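Local atomic coordinates of thioredoxin domain-containing protein (Vibrio parahaemolyticus, PDB entry 2R5S), a protein that is of uncertain function but pairs a thioredoxin-like domain, probably tied to protein-disulfide reduction, with the all-helical tetratricopeptide-repeat domain described here. Residues T65-L68 with E69-D72; D34-Q37 with S38-D41. One frame throughout, in Å; residues are numbered along the deposited sequence.

Interaction 1 of 2, residues T65-L68 with E69-D72; sequences TIPL and EYQD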
ATOM      1  N   THR A  65      10.482  14.546   5.266  1.00 57.82           N
ATOM      2  CA  THR A  65      10.210  15.799   5.987  1.00 58.03           C
ATOM      3  C   THR A  65      10.537  15.674   7.512  1.00 57.99           C
ATOM      4  O   THR A  65      10.129  16.522   8.306  1.00 58.08           O
ATOM      5  CB  THR A  65       8.685  16.188   5.883  1.00 59.22           C
ATOM      6  OG1 THR A  65       7.915  15.270   6.706  1.00 60.53           O
ATOM      7  CG2 THR A  65       8.174  16.176   4.437  1.00 54.57           C
ATOM      8  N   ILE A  66      11.200  14.606   7.943  1.00 57.66           N
ATOM      9  CA  ILE A  66      11.446  14.481   9.381  1.00 56.54           C
ATOM     10  C   ILE A  66      12.651  15.383   9.553  1.00 56.50           C
ATOM     11  O   ILE A  66      13.644  15.121   8.845  1.00 57.15           O
ATOM     12  CB  ILE A  66      11.917  13.119   9.768  1.00 55.97           C
ATOM     13  CG1 ILE A  66      10.933  12.075   9.277  1.00 58.90           C
ATOM     14  CG2 ILE A  66      12.110  13.047  11.341  1.00 55.43           C
ATOM     15  CD1 ILE A  66       9.650  12.025  10.054  1.00 56.01           C
ATOM     16  N   PRO A  67      12.599  16.394  10.486  1.00 55.35           N
ATOM     17  CA  PRO A  67      13.733  17.321  10.709  1.00 54.18           C
ATOM     18  C   PRO A  67      14.817  16.609  11.497  1.00 54.39           C
ATOM     19  O   PRO A  67      14.575  15.558  12.098  1.00 53.66           O
ATOM     20  CB  PRO A  67      13.142  18.430  11.591  1.00 54.33           C
ATOM     21  CG  PRO A  67      11.692  18.215  11.668  1.00 53.85           C
ATOM     22  CD  PRO A  67      11.481  16.709  11.398  1.00 54.74           C
ATOM     23  N   LEU A  68      15.988  17.209  11.550  1.00 53.42           N
ATOM     24  CA  LEU A  68      17.159  16.548  12.115  1.00 54.11           C
ATOM     25  C   LEU A  68      17.043  16.102  13.593  1.00 53.97           C
ATOM     26  O   LEU A  68      17.393  14.945  13.961  1.00 53.92           O
ATOM     27  CB  LEU A  68      18.334  17.483  11.936  1.00 54.00           C
ATOM     28  CG  LEU A  68      19.659  16.794  12.080  1.00 53.93           C
ATOM     29  CD1 LEU A  68      19.888  15.899  10.897  1.00 57.27           C
ATOM     30  CD2 LEU A  68      20.765  17.858  12.170  1.00 58.16           C
ATOM     31  N   GLU A  69      16.556  17.027  14.425  1.00 53.71           N
ATOM     32  CA  GLU A  69      16.325  16.779  15.846  1.00 53.97           C
ATOM     33  C   GLU A  69      15.430  15.571  16.142  1.00 53.77           C
ATOM     34  O   GLU A  69      15.349  15.137  17.290  1.00 52.56           O
ATOM     35  CB  GLU A  69      15.753  18.023  16.524  1.00 53.45           C
ATOM     36  CG  GLU A  69      14.403  18.508  16.029  1.00 54.55           C
ATOM     37  CD  GLU A  69      14.531  19.631  14.975  1.00 53.33           C
ATOM     38  OE1 GLU A  69      15.561  19.698  14.294  1.00 55.26           O
ATOM     39  OE2 GLU A  69      13.619  20.465  14.838  1.00 56.62           O
ATOM     40  N   TYR A  70      14.751  15.054  15.110  1.00 54.78           N
ATOM     41  CA  TYR A  70      13.929  13.845  15.234  1.00 55.92           C
ATOM     42  C   TYR A  70      14.434  12.594  14.540  1.00 57.45           C
ATOM     43  O   TYR A  70      13.775  11.538  14.623  1.00 58.04           O
ATOM     44  CB  TYR A  70      12.518  14.105  14.772  1.00 54.84           C
ATOM     45  CG  TYR A  70      11.660  14.894  15.735  1.00 53.38           C
ATOM     46  CD1 TYR A  70      11.155  14.301  16.906  1.00 49.55           C
ATOM     47  CD2 TYR A  70      11.365  16.233  15.480  1.00 52.27           C
ATOM     48  CE1 TYR A  70      10.376  15.010  17.793  1.00 46.46           C
ATOM     49  CE2 TYR A  70      10.571  16.958  16.347  1.00 51.00           C
ATOM     50  CZ  TYR A  70      10.062  16.323  17.482  1.00 54.64           C
ATOM     51  OH  TYR A  70       9.258  17.041  18.330  1.00 58.12           O
ATOM     52  N   GLN A  71      15.570  12.733  13.858  1.00 58.03           N
ATOM     53  CA  GLN A  71      16.259  11.649  13.144  1.00 58.13           C
ATOM     54  C   GLN A  71      16.863  10.676  14.112  1.00 58.97           C
ATOM     55  O   GLN A  71      18.082  10.494  14.264  1.00 59.52           O
ATOM     56  CB  GLN A  71      17.236  12.167  12.074  1.00 57.01           C
ATOM     57  CG  GLN A  71      16.404  12.701  10.841  1.00 56.69           C
ATOM     58  CD  GLN A  71      17.248  13.327   9.751  1.00 56.34           C
ATOM     59  OE1 GLN A  71      18.483  13.163   9.720  1.00 56.32           O
ATOM     60  NE2 GLN A  71      16.591  14.067   8.856  1.00 52.86           N
ATOM     61  N   ASP A  72      15.893  10.053  14.726  1.00 59.50           N
ATOM     62  CA  ASP A  72      15.916   9.110  15.795  1.00 60.46           C
ATOM     63  C   ASP A  72      16.444   7.752  15.438  1.00 59.86           C
ATOM     64  O   ASP A  72      16.564   7.393  14.263  1.00 60.89           O
ATOM     65  CB  ASP A  72      14.418   8.797  15.990  1.00 60.43           C
ATOM     66  CG  ASP A  72      14.024   8.815  17.370  1.00 63.02           C
ATOM     67  OD1 ASP A  72      14.903   9.050  18.228  1.00 67.20           O
ATOM     68  OD2 ASP A  72      12.828   8.611  17.601  1.00 67.65           O
TER
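With CG beside the backbone N (chi1 -74°) and the chain running straight on from there (chi2 176°), Q71 lays its side chain back along the residues before it and brings its amide to the I66 carbonyl. This is a short 3-10 turn in the connection between helix 56-63 and helix 73-88 of the tetratricopeptide-repeat region, and the glutamine side chain reaches back past the turn to a carbonyl five residues earlier. The Q71 NE2 to I66 O bond is 3.1 Å long and fairly straight; I66 O lies almost in the plane of the Q71 amide, although NE2 is tilted from the carbonyl plane. Two backbone bonds define the turn itself, Y70 N to P67 O at 3.1 Å and Q71 N to L68 O at 2.9 Å. I66, which also packs on K43 and L44 of helix 40-52, turns CG2 away from its own backbone N, and that methyl touches Y70 CB at 3.6 Å, the two side chains crossing at about a right angle. P67 and Y70 point the same way, side by side, CD of the proline ring lying 4.1 Å from CD2 of the tyrosine. At the amide of Q71, L68 CD1 comes within 3.3 Å of Q71 OE1.

Interaction 2 of 2, residues D34-Q37 with S38-D41; sequences DELQ and SRGD
L36 and R39 lie side by side and point the same way, so that one methyl of the leucine follows the arginine from its aliphatic part to its charged end. L36 CD1 is 3.5 Å from R39 CD and 3.6 Å from R39 NH2, meeting the guanidinium obliquely. A bend at chi3 (82°) turns that flat group towards D41, which it grips side-on: R39 NE reaches D41 OD1 and R39 NH1 reaches D41 OD2, both at 2.6 Å and both nearly straight. The carboxylate lies at the edge of the guanidinium, close to its plane, and this two-point salt bridge would limit rotation of both groups. Here the short helix 34-37 gives way to helix 40-52 in the tetratricopeptide-repeat region, with R39 as the N-cap residue of the second helix. The joint itself is made by backbone and serine. S38 OG sits between its own N and carbonyl carbon (chi1 88°), which folds it back over the preceding turn, and E35 O accepts from both S38 N and S38 OG, each at 3.1 Å and both from the same face of the carbonyl plane. S38 N also makes a weak bond to D34 O. One residue on, R39 N bonds to L36 O at 3.1 Å. A MES molecule, probably from the crystallisation liquor, lies about 4 Å from the R39 side chain.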
ATOM      1  N   ASP A  34      -3.708  20.072  12.645  1.00 56.56           N
ATOM      2  CA  ASP A  34      -2.608  20.011  11.664  1.00 57.27           C
ATOM      3  C   ASP A  34      -1.292  20.250  12.363  1.00 57.58           C
ATOM      4  O   ASP A  34      -0.317  19.524  12.129  1.00 58.72           O
ATOM      5  CB  ASP A  34      -2.729  21.041  10.588  1.00 57.93           C
ATOM      6  CG  ASP A  34      -3.992  20.894   9.753  1.00 61.17           C
ATOM      7  OD1 ASP A  34      -4.506  21.980   9.342  1.00 58.54           O
ATOM      8  OD2 ASP A  34      -4.438  19.726   9.510  1.00 61.15           O
ATOM      9  N   GLU A  35      -1.261  21.278  13.212  1.00 56.44           N
ATOM     10  CA  GLU A  35      -0.141  21.483  14.125  1.00 56.35           C
ATOM     11  C   GLU A  35       0.344  20.131  14.750  1.00 54.81           C
ATOM     12  O   GLU A  35       1.518  19.792  14.635  1.00 54.47           O
ATOM     13  CB  GLU A  35      -0.479  22.496  15.226  1.00 56.11           C
ATOM     14  CG  GLU A  35      -0.907  23.909  14.730  1.00 59.03           C
ATOM     15  CD  GLU A  35      -2.433  24.118  14.776  1.00 61.80           C
ATOM     16  OE1 GLU A  35      -3.158  23.196  15.235  1.00 63.52           O
ATOM     17  OE2 GLU A  35      -2.898  25.210  14.369  1.00 60.84           O
ATOM     18  N   LEU A  36      -0.549  19.382  15.402  1.00 53.89           N
ATOM     19  CA  LEU A  36      -0.109  18.158  16.109  1.00 52.36           C
ATOM     20  C   LEU A  36       0.257  17.081  15.108  1.00 51.59           C
ATOM     21  O   LEU A  36       1.210  16.293  15.313  1.00 52.75           O
ATOM     22  CB  LEU A  36      -1.147  17.688  17.135  1.00 51.89           C
ATOM     23  CG  LEU A  36      -0.714  16.527  18.075  1.00 54.90           C
ATOM     24  CD1 LEU A  36       0.584  16.824  18.829  1.00 52.90           C
ATOM     25  CD2 LEU A  36      -1.787  16.151  19.058  1.00 52.61           C
ATOM     26  N   GLN A  37      -0.471  17.024  14.004  1.00 51.21           N
ATOM     27  CA  GLN A  37      -0.049  16.187  12.888  1.00 52.78           C
ATOM     28  C   GLN A  37       1.402  16.369  12.430  1.00 53.28           C
ATOM     29  O   GLN A  37       2.076  15.407  12.094  1.00 52.72           O
ATOM     30  CB  GLN A  37      -1.005  16.252  11.712  1.00 52.74           C
ATOM     31  CG  GLN A  37      -2.258  15.510  12.023  1.00 52.22           C
ATOM     32  CD  GLN A  37      -3.142  15.309  10.856  1.00 52.70           C
ATOM     33  OE1 GLN A  37      -4.255  15.800  10.840  1.00 57.52           O
ATOM     34  NE2 GLN A  37      -2.669  14.578   9.870  1.00 55.68           N
ATOM     35  N   SER A  38       1.911  17.580  12.518  1.00 52.81           N
ATOM     36  CA  SER A  38       3.228  17.821  11.988  1.00 53.94           C
ATOM     37  C   SER A  38       4.285  17.736  13.090  1.00 53.68           C
ATOM     38  O   SER A  38       5.459  17.907  12.831  1.00 52.09           O
ATOM     39  CB  SER A  38       3.232  19.224  11.322  1.00 55.79           C
ATOM     40  OG  SER A  38       3.559  20.160  12.341  1.00 60.64           O
ATOM     41  N   ARG A  39       3.878  17.417  14.331  1.00 54.42           N
ATOM     42  CA  ARG A  39       4.866  17.224  15.385  1.00 53.73           C
ATOM     43  C   ARG A  39       5.761  16.071  14.946  1.00 54.16           C
ATOM     44  O   ARG A  39       5.285  15.086  14.405  1.00 55.38           O
ATOM     45  CB  ARG A  39       4.197  16.939  16.723  1.00 53.52           C
ATOM     46  CG  ARG A  39       4.916  17.560  17.894  1.00 52.22           C
ATOM     47  CD  ARG A  39       4.051  17.377  19.143  1.00 48.48           C
ATOM     48  NE  ARG A  39       4.228  16.056  19.739  1.00 45.82           N
ATOM     49  CZ  ARG A  39       3.695  15.719  20.909  1.00 50.36           C
ATOM     50  NH1 ARG A  39       3.924  14.500  21.445  1.00 48.52           N
ATOM     51  NH2 ARG A  39       2.925  16.602  21.552  1.00 42.84           N
ATOM     52  N   GLY A  40       7.059  16.185  15.144  1.00 53.95           N
ATOM     53  CA  GLY A  40       7.958  15.235  14.534  1.00 52.87           C
ATOM     54  C   GLY A  40       7.758  13.824  15.111  1.00 53.07           C
ATOM     55  O   GLY A  40       8.135  12.868  14.462  1.00 53.28           O
ATOM     56  N   ASP A  41       7.193  13.667  16.304  1.00 53.10           N
ATOM     57  CA  ASP A  41       7.036  12.278  16.870  1.00 52.59           C
ATOM     58  C   ASP A  41       5.777  11.654  16.257  1.00 53.10           C
ATOM     59  O   ASP A  41       5.730  10.467  16.045  1.00 52.09           O
ATOM     60  CB  ASP A  41       6.989  12.234  18.413  1.00 52.63           C
ATOM     61  CG  ASP A  41       5.907  13.135  19.044  1.00 54.32           C
ATOM     62  OD1 ASP A  41       5.421  14.088  18.431  1.00 55.52           O
ATOM     63  OD2 ASP A  41       5.556  12.917  20.215  1.00 56.52           O
TER

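Overall arrangement
Both contacts are local turns at the surface of the same tetratricopeptide-repeat region, and they illustrate two ways of joining helices. Interaction 2 comes first along the chain and leads into helix 40-52; interaction 1 lies in the later connection to helix 73-88. Their centres are about 12 Å apart, and they meet where the Y70 ring packs on the start of helix 40-52, with Y70 CE2 3.6 Å from G40 CA. The chemistry differs: interaction 1 relies on a neutral amide and on apolar contacts of I66 and P67 with Y70, I66 being its one buried residue, whereas interaction 2 has an ion pair and a serine hydroxyl, and none of its touching residues is buried.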